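Local coordinates for protein 3-phosphoshikimate 1-carboxyvinyltransferase (Streptomyces sviceus, PDB 7M0O) that probably transfers the enolpyruvyl group of phosphoenolpyruvate to the 5-hydroxyl of shikimate 3-phosphate, the sixth of seven steps to chorismate, at residues Y217-A223 and L246-Q252; R291-M297 and N318-K322; A304-A309 and I350-P354; L327-A331 and T343-I348; V369-V374 and F397-F401. All coordinates share one frame; numbering follows the deposited sequence.

Interaction 1: Y217-A223 and L246-Q252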
# COMPACT_ATOMS: atom_id res chain seq x y z
N TYR A 217 2.27 -11.44 -12.98
CA TYR A 217 1.84 -11.04 -11.64
C TYR A 217 0.88 -9.87 -11.76
O TYR A 217 1.26 -8.79 -12.25
CB TYR A 217 3.03 -10.68 -10.74
CG TYR A 217 2.57 -10.48 -9.31
CD1 TYR A 217 2.36 -11.57 -8.47
CD2 TYR A 217 2.28 -9.21 -8.83
CE1 TYR A 217 1.89 -11.38 -7.18
CE2 TYR A 217 1.81 -9.02 -7.55
CZ TYR A 217 1.62 -10.10 -6.73
OH TYR A 217 1.15 -9.89 -5.45
N ALA A 218 -0.36 -10.08 -11.33
CA ALA A 218 -1.38 -9.04 -11.33
C ALA A 218 -1.31 -8.23 -10.03
O ALA A 218 -1.31 -8.81 -8.93
CB ALA A 218 -2.77 -9.66 -11.48
N ILE A 219 -1.27 -6.91 -10.17
CA ILE A 219 -1.24 -5.99 -9.03
C ILE A 219 -2.67 -5.76 -8.55
O ILE A 219 -3.55 -5.37 -9.34
CB ILE A 219 -0.57 -4.66 -9.41
CG1 ILE A 219 0.87 -4.89 -9.87
CG2 ILE A 219 -0.66 -3.65 -8.23
CD1 ILE A 219 1.67 -5.59 -8.86
N GLU A 220 -2.90 -5.97 -7.26
CA GLU A 220 -4.23 -5.73 -6.68
C GLU A 220 -4.55 -4.24 -6.66
O GLU A 220 -3.68 -3.42 -6.35
CB GLU A 220 -4.32 -6.26 -5.25
CG GLU A 220 -4.37 -7.76 -5.13
CD GLU A 220 -4.24 -8.25 -3.68
OE1 GLU A 220 -4.49 -7.47 -2.72
OE2 GLU A 220 -3.87 -9.43 -3.52
N PRO A 221 -5.79 -3.86 -6.97
CA PRO A 221 -6.22 -2.49 -6.66
C PRO A 221 -6.13 -2.24 -5.17
O PRO A 221 -6.26 -3.16 -4.35
CB PRO A 221 -7.68 -2.46 -7.14
CG PRO A 221 -7.79 -3.62 -8.10
CD PRO A 221 -6.84 -4.66 -7.63
N ASP A 222 -5.88 -0.99 -4.80
CA ASP A 222 -5.82 -0.65 -3.39
C ASP A 222 -7.15 -1.00 -2.71
O ASP A 222 -8.21 -0.47 -3.08
CB ASP A 222 -5.49 0.83 -3.21
CG ASP A 222 -5.13 1.18 -1.78
OD1 ASP A 222 -6.03 1.12 -0.91
OD2 ASP A 222 -3.97 1.54 -1.53
N ALA A 223 -7.09 -1.89 -1.73
CA ALA A 223 -8.30 -2.37 -1.08
C ALA A 223 -8.87 -1.37 -0.09
O ALA A 223 -10.08 -1.38 0.17
CB ALA A 223 -8.02 -3.71 -0.38
N LEU A 246 -9.44 -7.97 -6.89
CA LEU A 246 -9.55 -8.26 -5.47
C LEU A 246 -10.42 -9.51 -5.35
O LEU A 246 -11.62 -9.46 -5.63
CB LEU A 246 -10.17 -7.09 -4.70
CG LEU A 246 -9.31 -5.84 -4.54
CD1 LEU A 246 -10.06 -4.79 -3.70
CD2 LEU A 246 -7.96 -6.18 -3.91
N GLY A 247 -9.79 -10.62 -4.98
CA GLY A 247 -10.47 -11.90 -4.93
C GLY A 247 -10.13 -12.68 -3.68
O GLY A 247 -9.57 -12.13 -2.73
N THR A 248 -10.43 -13.98 -3.69
CA THR A 248 -10.29 -14.80 -2.49
C THR A 248 -8.84 -14.86 -2.01
O THR A 248 -8.59 -14.93 -0.80
CB THR A 248 -10.80 -16.22 -2.73
OG1 THR A 248 -12.09 -16.17 -3.35
CG2 THR A 248 -10.93 -16.97 -1.41
N GLY A 249 -7.88 -14.85 -2.92
CA GLY A 249 -6.51 -14.95 -2.47
C GLY A 249 -5.85 -13.61 -2.19
O GLY A 249 -4.62 -13.54 -2.19
N ALA A 250 -6.63 -12.57 -1.92
CA ALA A 250 -6.08 -11.22 -1.88
C ALA A 250 -5.11 -11.04 -0.72
O ALA A 250 -5.34 -11.52 0.40
CB ALA A 250 -7.19 -10.18 -1.76
N LEU A 251 -4.03 -10.31 -1.00
CA LEU A 251 -2.99 -10.06 -0.00
C LEU A 251 -3.38 -8.98 0.99
O LEU A 251 -2.89 -8.99 2.12
CB LEU A 251 -1.68 -9.68 -0.69
CG LEU A 251 -1.10 -10.70 -1.67
CD1 LEU A 251 0.35 -10.37 -1.97
CD2 LEU A 251 -1.25 -12.12 -1.13
N GLN A 252 -4.23 -8.02 0.60
CA GLN A 252 -4.53 -6.88 1.46
C GLN A 252 -5.63 -7.22 2.44
O GLN A 252 -6.74 -7.59 2.04
CB GLN A 252 -4.95 -5.68 0.61
CG GLN A 252 -3.82 -5.11 -0.26
CD GLN A 252 -4.38 -4.13 -1.25
OE1 GLN A 252 -4.48 -2.93 -0.98
NE2 GLN A 252 -4.79 -4.64 -2.39

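Interaction 2: R291-M297 and N318-K322. With PO4 (phosphate ion), chain B.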
# COMPACT_ATOMS: atom_id res chain seq x y z
N ARG A 291 -9.87 -4.22 14.66
CA ARG A 291 -8.44 -4.08 14.96
C ARG A 291 -7.56 -4.31 13.73
O ARG A 291 -6.64 -3.53 13.45
CB ARG A 291 -8.03 -5.04 16.07
CG ARG A 291 -6.53 -4.96 16.39
CD ARG A 291 -6.15 -5.90 17.51
NE ARG A 291 -6.85 -7.18 17.39
CZ ARG A 291 -6.41 -8.20 16.66
NH1 ARG A 291 -5.26 -8.11 16.00
NH2 ARG A 291 -7.12 -9.32 16.61
N ASP A 292 -7.83 -5.38 12.98
CA ASP A 292 -6.98 -5.78 11.88
C ASP A 292 -7.39 -5.17 10.54
O ASP A 292 -6.70 -5.42 9.54
CB ASP A 292 -6.95 -7.30 11.77
CG ASP A 292 -6.26 -7.94 12.95
OD1 ASP A 292 -5.31 -7.31 13.47
OD2 ASP A 292 -6.66 -9.05 13.36
N ILE A 293 -8.47 -4.39 10.49
CA ILE A 293 -8.85 -3.66 9.28
C ILE A 293 -9.13 -2.19 9.63
O ILE A 293 -10.07 -1.58 9.11
CB ILE A 293 -10.07 -4.31 8.58
CG1 ILE A 293 -11.25 -4.54 9.54
CG2 ILE A 293 -9.67 -5.64 7.93
CD1 ILE A 293 -12.56 -4.82 8.80
N SER A 294 -8.29 -1.60 10.49
CA SER A 294 -8.67 -0.35 11.13
C SER A 294 -8.68 0.86 10.19
O SER A 294 -9.37 1.84 10.49
CB SER A 294 -7.74 -0.07 12.32
OG SER A 294 -6.40 0.05 11.92
N ASP A 295 -7.95 0.83 9.07
CA ASP A 295 -8.04 1.94 8.11
C ASP A 295 -9.45 2.08 7.52
O ASP A 295 -9.76 3.14 6.96
CB ASP A 295 -7.02 1.76 6.99
CG ASP A 295 -5.58 2.09 7.44
OD1 ASP A 295 -5.39 2.69 8.52
OD2 ASP A 295 -4.62 1.75 6.72
N THR A 296 -10.28 1.04 7.61
CA THR A 296 -11.67 1.10 7.15
C THR A 296 -12.67 1.36 8.26
O THR A 296 -13.88 1.45 7.99
CB THR A 296 -12.07 -0.19 6.39
OG1 THR A 296 -12.14 -1.33 7.28
CG2 THR A 296 -11.11 -0.46 5.25
N MET A 297 -12.20 1.55 9.50
CA MET A 297 -13.12 1.99 10.55
C MET A 297 -13.89 3.24 10.16
O MET A 297 -15.12 3.26 10.38
CB MET A 297 -12.35 2.21 11.87
CG MET A 297 -13.23 2.80 12.99
SD MET A 297 -13.49 4.59 12.93
CE MET A 297 -11.83 5.20 13.26
N ASN A 318 -5.76 1.70 17.83
CA ASN A 318 -4.77 2.12 16.84
C ASN A 318 -5.24 3.31 16.02
O ASN A 318 -4.42 4.08 15.52
CB ASN A 318 -4.41 0.94 15.91
CG ASN A 318 -5.62 0.10 15.48
OD1 ASN A 318 -6.76 0.57 15.52
ND2 ASN A 318 -5.38 -1.15 15.08
N THR A 319 -6.56 3.49 15.88
CA THR A 319 -7.04 4.62 15.08
C THR A 319 -6.80 5.96 15.75
O THR A 319 -6.89 7.00 15.08
CB THR A 319 -8.54 4.48 14.76
OG1 THR A 319 -9.32 4.57 15.96
CG2 THR A 319 -8.83 3.14 14.09
N ARG A 320 -6.55 5.98 17.07
CA ARG A 320 -6.38 7.23 17.79
C ARG A 320 -5.00 7.83 17.59
O ARG A 320 -4.83 9.03 17.79
CB ARG A 320 -6.63 7.03 19.29
CG ARG A 320 -8.10 6.89 19.68
CD ARG A 320 -8.27 7.08 21.19
NE ARG A 320 -9.62 6.87 21.67
CZ ARG A 320 -10.56 7.81 21.76
NH1 ARG A 320 -11.75 7.52 22.24
NH2 ARG A 320 -10.30 9.05 21.35
N VAL A 321 -4.03 7.01 17.19
CA VAL A 321 -2.63 7.42 17.16
C VAL A 321 -2.12 7.56 15.72
O VAL A 321 -0.92 7.52 15.49
CB VAL A 321 -1.77 6.45 17.98
CG1 VAL A 321 -2.31 6.38 19.40
CG2 VAL A 321 -1.79 5.06 17.35
N LYS A 322 -3.03 7.73 14.76
CA LYS A 322 -2.65 8.16 13.43
C LYS A 322 -2.26 9.64 13.51
O LYS A 322 -2.15 10.21 14.60
CB LYS A 322 -3.78 7.92 12.43
CG LYS A 322 -4.33 6.49 12.41
CD LYS A 322 -3.32 5.50 11.85
CE LYS A 322 -3.04 5.75 10.38
NZ LYS A 322 -2.16 4.69 9.80
P PO4 B . -3.27 5.25 6.01
O1 PO4 B . -2.84 3.81 6.12
O2 PO4 B . -4.64 5.36 6.62
O3 PO4 B . -3.29 5.64 4.55
O4 PO4 B . -2.26 6.07 6.77

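Interaction 3: A304-A309 and I350-P354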
# COMPACT_ATOMS: atom_id res chain seq x y z
N ALA A 304 -22.95 4.17 9.15
CA ALA A 304 -23.73 3.76 10.30
C ALA A 304 -24.97 4.62 10.59
O ALA A 304 -25.91 4.08 11.20
CB ALA A 304 -22.82 3.71 11.54
N PRO A 305 -25.05 5.90 10.21
CA PRO A 305 -26.29 6.65 10.48
C PRO A 305 -27.53 6.02 9.87
O PRO A 305 -28.64 6.29 10.33
CB PRO A 305 -26.01 8.03 9.88
CG PRO A 305 -24.53 8.17 10.01
CD PRO A 305 -23.96 6.82 9.78
N PHE A 306 -27.35 5.16 8.86
CA PHE A 306 -28.45 4.55 8.13
C PHE A 306 -28.73 3.11 8.55
O PHE A 306 -29.60 2.47 7.96
CB PHE A 306 -28.16 4.61 6.63
CG PHE A 306 -27.62 5.94 6.19
CD1 PHE A 306 -28.47 6.99 5.92
CD2 PHE A 306 -26.25 6.15 6.07
CE1 PHE A 306 -27.98 8.22 5.53
CE2 PHE A 306 -25.75 7.38 5.68
CZ PHE A 306 -26.63 8.42 5.42
N ALA A 307 -28.03 2.60 9.56
CA ALA A 307 -28.22 1.22 9.99
C ALA A 307 -29.53 1.07 10.78
O ALA A 307 -30.17 2.04 11.18
CB ALA A 307 -27.03 0.74 10.82
N SER A 308 -29.91 -0.19 10.98
CA SER A 308 -31.15 -0.56 11.68
C SER A 308 -31.04 -0.50 13.20
O SER A 308 -32.07 -0.62 13.87
CB SER A 308 -31.54 -1.99 11.30
OG SER A 308 -30.70 -2.93 11.97
N ALA A 309 -29.83 -0.37 13.74
CA ALA A 309 -29.55 -0.47 15.18
C ALA A 309 -28.16 0.11 15.42
O ALA A 309 -27.45 0.38 14.45
CB ALA A 309 -29.62 -1.92 15.64
N ILE A 350 -22.21 4.28 17.34
CA ILE A 350 -22.96 5.23 16.52
C ILE A 350 -24.43 4.84 16.54
O ILE A 350 -24.78 3.69 16.24
CB ILE A 350 -22.42 5.25 15.08
CG1 ILE A 350 -20.93 5.63 15.07
CG2 ILE A 350 -23.24 6.22 14.22
CD1 ILE A 350 -20.12 4.97 14.00
N HIS A 351 -25.29 5.81 16.85
CA HIS A 351 -26.71 5.54 16.97
C HIS A 351 -27.44 6.12 15.77
O HIS A 351 -27.44 7.35 15.58
CB HIS A 351 -27.24 6.12 18.28
CG HIS A 351 -26.62 5.46 19.48
ND1 HIS A 351 -27.15 4.34 20.06
CD2 HIS A 351 -25.48 5.73 20.15
CE1 HIS A 351 -26.39 3.96 21.06
NE2 HIS A 351 -25.36 4.78 21.14
N PRO A 352 -28.05 5.28 14.93
CA PRO A 352 -28.64 5.77 13.69
C PRO A 352 -29.79 6.72 13.94
O PRO A 352 -30.46 6.69 14.98
CB PRO A 352 -29.13 4.49 13.00
CG PRO A 352 -29.14 3.43 14.06
CD PRO A 352 -28.08 3.81 15.04
N GLY A 353 -30.02 7.57 12.95
CA GLY A 353 -31.06 8.58 13.00
C GLY A 353 -30.87 9.57 11.88
O GLY A 353 -29.91 9.49 11.10
N PRO A 354 -31.78 10.54 11.76
CA PRO A 354 -31.69 11.51 10.66
C PRO A 354 -30.42 12.35 10.74
O PRO A 354 -29.96 12.70 11.83
CB PRO A 354 -32.94 12.38 10.85
CG PRO A 354 -33.85 11.57 11.74
CD PRO A 354 -32.96 10.77 12.62

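Interaction 4: L327-A331 and T343-I348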
# COMPACT_ATOMS: atom_id res chain seq x y z
N LEU A 327 -10.80 8.17 15.58
CA LEU A 327 -11.97 7.89 16.39
C LEU A 327 -12.66 9.19 16.78
O LEU A 327 -13.86 9.35 16.54
CB LEU A 327 -11.55 7.07 17.62
CG LEU A 327 -12.62 6.25 18.36
CD1 LEU A 327 -12.02 5.09 19.18
CD2 LEU A 327 -13.45 7.14 19.26
N GLU A 328 -11.91 10.16 17.31
CA GLU A 328 -12.53 11.43 17.68
C GLU A 328 -13.03 12.19 16.47
O GLU A 328 -14.06 12.86 16.54
CB GLU A 328 -11.54 12.29 18.46
CG GLU A 328 -11.18 11.77 19.84
CD GLU A 328 -12.35 11.78 20.81
OE1 GLU A 328 -13.22 12.68 20.74
OE2 GLU A 328 -12.41 10.87 21.65
N ALA A 329 -12.30 12.13 15.35
CA ALA A 329 -12.70 12.86 14.15
C ALA A 329 -14.01 12.31 13.58
O ALA A 329 -14.87 13.08 13.14
CB ALA A 329 -11.60 12.80 13.09
N CYS A 330 -14.18 10.99 13.60
CA CYS A 330 -15.45 10.40 13.18
C CYS A 330 -16.58 10.84 14.10
O CYS A 330 -17.67 11.20 13.63
CB CYS A 330 -15.33 8.88 13.14
SG CYS A 330 -14.45 8.28 11.67
N ALA A 331 -16.36 10.79 15.41
CA ALA A 331 -17.40 11.20 16.35
C ALA A 331 -17.74 12.67 16.18
O ALA A 331 -18.92 13.05 16.17
CB ALA A 331 -16.95 10.92 17.79
N THR A 343 -18.23 7.31 22.86
CA THR A 343 -16.89 6.78 22.63
C THR A 343 -16.27 6.30 23.93
O THR A 343 -16.65 6.72 25.03
CB THR A 343 -15.94 7.79 21.96
OG1 THR A 343 -15.67 8.88 22.85
CG2 THR A 343 -16.51 8.32 20.63
N GLY A 344 -15.29 5.41 23.79
CA GLY A 344 -14.47 4.98 24.89
C GLY A 344 -13.02 4.90 24.46
O GLY A 344 -12.65 5.30 23.35
N PRO A 345 -12.17 4.37 25.34
CA PRO A 345 -10.73 4.34 25.01
C PRO A 345 -10.42 3.75 23.66
O PRO A 345 -9.56 4.28 22.95
CB PRO A 345 -10.14 3.50 26.15
CG PRO A 345 -11.05 3.75 27.29
CD PRO A 345 -12.44 3.91 26.71
N ASP A 346 -11.13 2.69 23.26
CA ASP A 346 -10.78 2.00 22.02
C ASP A 346 -12.02 1.57 21.24
O ASP A 346 -11.99 0.56 20.54
CB ASP A 346 -9.90 0.78 22.30
CG ASP A 346 -10.59 -0.27 23.17
OD1 ASP A 346 -11.69 -0.03 23.70
OD2 ASP A 346 -10.00 -1.37 23.33
N TRP A 347 -13.11 2.33 21.36
CA TRP A 347 -14.36 1.96 20.70
C TRP A 347 -15.17 3.22 20.40
O TRP A 347 -14.97 4.27 21.01
CB TRP A 347 -15.18 0.96 21.54
CG TRP A 347 -15.60 1.44 22.92
CD1 TRP A 347 -14.96 1.20 24.11
CD2 TRP A 347 -16.76 2.23 23.25
NE1 TRP A 347 -15.67 1.76 25.16
CE2 TRP A 347 -16.77 2.41 24.65
CE3 TRP A 347 -17.79 2.79 22.49
CZ2 TRP A 347 -17.77 3.13 25.31
CZ3 TRP A 347 -18.80 3.51 23.15
CH2 TRP A 347 -18.77 3.68 24.54
N ILE A 348 -16.07 3.09 19.43
CA ILE A 348 -17.02 4.14 19.08
C ILE A 348 -18.37 3.48 18.78
O ILE A 348 -18.42 2.45 18.10
CB ILE A 348 -16.51 4.96 17.88
CG1 ILE A 348 -17.53 6.02 17.47
CG2 ILE A 348 -16.15 4.06 16.69
CD1 ILE A 348 -16.98 7.02 16.45

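Interaction 5: V369-V374 and F397-F401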
# COMPACT_ATOMS: atom_id res chain seq x y z
N VAL A 369 -12.22 12.39 4.64
CA VAL A 369 -12.90 12.96 3.48
C VAL A 369 -13.56 11.85 2.65
O VAL A 369 -14.73 11.95 2.26
CB VAL A 369 -11.92 13.79 2.63
CG1 VAL A 369 -12.59 14.20 1.30
CG2 VAL A 369 -11.50 15.02 3.41
N MET A 370 -12.81 10.79 2.36
CA MET A 370 -13.37 9.75 1.50
C MET A 370 -14.55 9.05 2.18
O MET A 370 -15.54 8.71 1.52
CB MET A 370 -12.28 8.76 1.09
CG MET A 370 -11.28 9.38 0.11
SD MET A 370 -10.08 8.26 -0.64
CE MET A 370 -8.97 7.99 0.72
N SER A 371 -14.46 8.84 3.49
CA SER A 371 -15.55 8.16 4.19
C SER A 371 -16.84 8.98 4.17
O SER A 371 -17.90 8.44 3.83
CB SER A 371 -15.15 7.84 5.63
OG SER A 371 -14.12 6.90 5.67
N PHE A 372 -16.77 10.28 4.51
CA PHE A 372 -17.99 11.07 4.58
C PHE A 372 -18.50 11.48 3.20
O PHE A 372 -19.67 11.88 3.09
CB PHE A 372 -17.78 12.29 5.49
CG PHE A 372 -17.77 11.93 6.95
CD1 PHE A 372 -18.96 11.68 7.63
CD2 PHE A 372 -16.58 11.75 7.62
CE1 PHE A 372 -18.95 11.30 8.96
CE2 PHE A 372 -16.55 11.36 8.96
CZ PHE A 372 -17.74 11.14 9.63
N ALA A 373 -17.68 11.32 2.16
CA ALA A 373 -18.22 11.39 0.81
C ALA A 373 -19.30 10.33 0.61
O ALA A 373 -20.30 10.58 -0.08
CB ALA A 373 -17.10 11.22 -0.23
N VAL A 374 -19.11 9.13 1.17
CA VAL A 374 -20.15 8.11 1.03
C VAL A 374 -21.43 8.56 1.72
O VAL A 374 -22.54 8.36 1.21
CB VAL A 374 -19.66 6.75 1.57
CG1 VAL A 374 -20.73 5.71 1.32
CG2 VAL A 374 -18.36 6.34 0.91
N PHE A 397 -9.68 10.69 -6.67
CA PHE A 397 -10.82 10.14 -5.92
C PHE A 397 -12.12 10.88 -6.24
O PHE A 397 -13.18 10.25 -6.38
CB PHE A 397 -10.58 10.20 -4.41
CG PHE A 397 -11.84 9.95 -3.62
CD1 PHE A 397 -12.28 8.65 -3.39
CD2 PHE A 397 -12.63 11.01 -3.16
CE1 PHE A 397 -13.46 8.41 -2.65
CE2 PHE A 397 -13.80 10.78 -2.46
CZ PHE A 397 -14.22 9.48 -2.20
N HIS A 398 -12.08 12.21 -6.28
CA HIS A 398 -13.33 12.94 -6.45
C HIS A 398 -13.94 12.69 -7.82
O HIS A 398 -15.17 12.69 -7.95
CB HIS A 398 -13.11 14.43 -6.24
CG HIS A 398 -12.78 14.78 -4.82
ND1 HIS A 398 -13.70 14.68 -3.80
CD2 HIS A 398 -11.63 15.23 -4.27
CE1 HIS A 398 -13.13 15.07 -2.67
NE2 HIS A 398 -11.88 15.41 -2.93
N GLU A 399 -13.11 12.46 -8.83
CA GLU A 399 -13.61 12.13 -10.16
C GLU A 399 -14.25 10.75 -10.17
O GLU A 399 -15.38 10.57 -10.65
CB GLU A 399 -12.48 12.21 -11.19
CG GLU A 399 -11.85 13.58 -11.27
CD GLU A 399 -10.38 13.54 -11.69
OE1 GLU A 399 -9.91 12.48 -12.17
OE2 GLU A 399 -9.71 14.58 -11.54
N ALA A 400 -13.54 9.76 -9.62
CA ALA A 400 -14.05 8.39 -9.58
C ALA A 400 -15.35 8.29 -8.80
O ALA A 400 -16.26 7.57 -9.20
CB ALA A 400 -13.00 7.46 -8.97
N PHE A 401 -15.44 9.00 -7.67
CA PHE A 401 -16.65 8.90 -6.86
C PHE A 401 -17.80 9.62 -7.54
O PHE A 401 -18.95 9.16 -7.47
CB PHE A 401 -16.39 9.47 -5.46
CG PHE A 401 -17.39 8.99 -4.43
CD1 PHE A 401 -17.30 7.70 -3.92
CD2 PHE A 401 -18.42 9.81 -4.00
CE1 PHE A 401 -18.22 7.24 -2.99
CE2 PHE A 401 -19.35 9.36 -3.06
CZ PHE A 401 -19.24 8.08 -2.56

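Interaction 1: Y217-A223 and L246-Q252
Glu-220 and Gln-252 interlock their polar ends where the chain leaves strand 216-218 for helix 223-235, consistent with one of the two interdomain crossings of the EPSP synthase fold. The two side chains run past each other in opposite directions, carboxylate and amide nearly coplanar. Through its anti lone pair, Glu-220 OE1 takes an almost straight bond (174°) from Gln-252 NE2 at 2.9 Å. Glu-220 OE2 uses its syn lone pair for Leu-251 N, 2.7 Å away, and a weak bond from Gln-252 N adds to the load on OE1. The other hydrogen of Gln-252 NE2 goes to Pro-221 O at 2.9 Å, so both N-H groups of the amide are spent and its rotation is fixed.

Leu-246 closes the apolar side: its CD2 lies 3.9 Å from Glu-220 CB, crossing that side chain at about a right angle, and its CD1 meets Ala-223 CB. Further out, a type I turn from Gly-247 to Ala-250 brings the chain back so that the backbone N atoms of Leu-251 and Gln-252 face the carboxylate. Asp-222 occupies the N-cap position, its OD1 accepting from Thr-225 N, and its side chain is near Lys-8 and Arg-367, both predicted to bind phosphoenolpyruvate. Just past the cap, Ala-223 N reaches Gln-252 OE1 at 2.9 Å from above the carbonyl plane, 42° out of it.

Interaction 2: R291-M297 and N318-K322
Ser-294 and Thr-319 bring the two backbones nearest, their CA atoms 6.6 Å apart; from Ser-294 to Thr-296 the chain makes a short 3-10 turn, while 318-320 have helical backbone angles without the regular bonds. One hydrogen bond joins the loops: Asn-318 ND2 donates to Arg-291 O at 3.1 Å, in the carbonyl plane and on a lone pair. With chi1 at 42°, the amide of Asn-318 is folded between its own backbone N and carbonyl carbon, which also lays OD1 against Ser-294 CB at 3.4 Å. Next to Ser-294, the bent chain of Met-297 brings CE across Thr-319, 3.7 Å from Thr-319 CB.

Asp-295, Asn-318 and Lys-322 all belong to the site predicted to hold shikimate 3-phosphate. A phosphate ion, probably from the crystallisation liquor, lies against both Asp-295, the predicted proton acceptor, whose OD2 is 2.8 Å from phosphate O1, and Lys-322, whose NZ makes a weak bond to O4 at 3.3 Å. Arg-326, His-366 and Arg-367 also bind this ion. The contact thus spans the loops that follow strands 286-289 and 311-314 and lead into helices 297-303 and 326-336, with Met-297 resting on Arg-326 and Cys-330 of the latter.

Interaction 3: A304-A309 and I350-P354
The ring of Pro-352 sits against a row of backbone carbonyl groups in the 304-309 turn. Its CB lies 3.2 Å from Ala-307 O and 3.3 Å from Pro-305 O, while CG and CD both border Ala-309 O, CG at 3.5 Å. The proline therefore meets the polar backbone of its partner rather than another side chain, and it carries the greater part of the surface that residues 350-354 bury here.

Immediately after the ring the main chain makes the hydrogen bond of the contact. Gly-353 N donates to Pro-305 O over 3.2 Å, with an angle of 150° at the hydrogen, and the donor lies in the carbonyl plane on a lone pair. Pro-305 O thus accepts from the backbone N-H of Gly-353 and also touches Pro-352 CB. The backbones are close at this point, with Pro-305 CA and Pro-352 CA 4.1 Å apart.

Toward Ile-350 the contact is apolar. Ile-350 turns CG2 away from its own backbone N, which brings that methyl to Ala-304 CB at 3.7 Å; CD1 reaches the same alanine methyl at 3.9 Å, so both branches of the isoleucine touch it.

The turn joins helix 297-303 to strand 311-314, whose Val-311 shares backbone bonds with Ile-350 as antiparallel neighbours in one sheet. Leu-334 of helix 326-336 touches both Pro-305 and Ile-350, so the contact packs a helix-to-strand turn against strand 347-351 and the loop that follows it, with a second helix alongside.

Interaction 4: L327-A331 and T343-I348
Leu-327 loses more surface here than any other residue, its isobutyl group reaching from the helix onto a strand pair. CG stands anti to the backbone nitrogen (chi1 -159°), and from there the two methyls divide their work. Leu-327 CD1 rests on the backbone, 3.6 Å from Trp-347 O, whereas Leu-327 CD2 touches Thr-343 CG2 at 3.6 Å and Ile-348 CB at 4.0 Å. Leu-327 slides past both of these side chains in the opposite direction, so the contacts run along their flanks.

Ile-348 answers from the strand with its longer branch fully extended (chi1 178°). That carries Ile-348 CD1 up to the helix, where it lies 4.1 Å from Cys-330 CB and equally far from Ala-331 CB, and close to Leu-327 O as well. The methyl thus fits against one turn of helix, between residues i, i+3 and i+4.

The strands 340-344 and 347-351 form a beta hairpin at the border of a mixed four-stranded sheet, and helix 326-336 leads straight into it, so the helix folds back over the hairpin that follows it. Trp-347 points its side chain to the other side of the sheet, where it makes a cation-pi contact with Arg-312.

Thr-343 is the third main partner. Its CG2 fills the angle between Leu-327 and Ala-331, 3.9 Å from Ala-331 CB. The hydroxyl is on the side of Glu-328, whose OE2 forms a salt bridge with Arg-320; the same arginine, through NH1, also donates to Gly-344 O.

Interaction 5: V369-V374 and F397-F401
The ring of Phe-397 is held on both faces by side chains, with Met-370 on one and Phe-401 CB of its own helix on the other. Met-370 CG sits almost exactly over the middle of the ring, 3.5 Å from the centroid and only 5° off the normal, a CH-pi contact. Its sulfur follows over the same face, SD lying 3.5 Å from Phe-397 CD1 in a Met-aromatic contact. At the edge, in the ring plane, Ala-373 CB approaches Phe-397 CZ to 3.9 Å.

That alanine methyl serves a second ring. It lies over one face of Phe-401, toward the rim, while Ala-373 O comes within 3.4 Å of Phe-401 CE2. Val-374 adds its CG2, 4.0 Å from Phe-401 CZ. The His-398 ring has Phe-397 CD2 over one face, meets Val-369 CG1 obliquely and is tied by NE2 to Pro-387 O.

Both phenylalanines point CG away from the backbone N, which sends the rings across the gap to the facing helix. Their bulk is consistent with the wide spacing: the axes of the two segments approach no closer than 11.6 Å, and they run nearly parallel, crossing at -19°. Tyr-228 of helix 223-235 also touches Met-370 and Val-374. Buried packing of near-parallel helices, with sheets on the outside, is the hallmark of the inside-out alpha/beta domains of EPSP synthases.

From the N terminus, interaction 1 comes first and closes a loop made mostly of helix 223-235 and strand 240-244, before any other contact opens. Interaction 2 then links the loops after strands 286-289 and 311-314. Interaction 3 opens inside that span and closes beyond it, so the two cross; interaction 4 is nested wholly within interaction 3, and both use strand 347-351. Interaction 5 follows in series, pairing helices 366-375 and 397-406. Arg-320, within interaction 2, ties it to interaction 4, and Cys-330 O packs on Phe-372 between interactions 4 and 5. Interaction 1 touches none of the others, though its nearest atoms are about 5 Å from those of interaction 2.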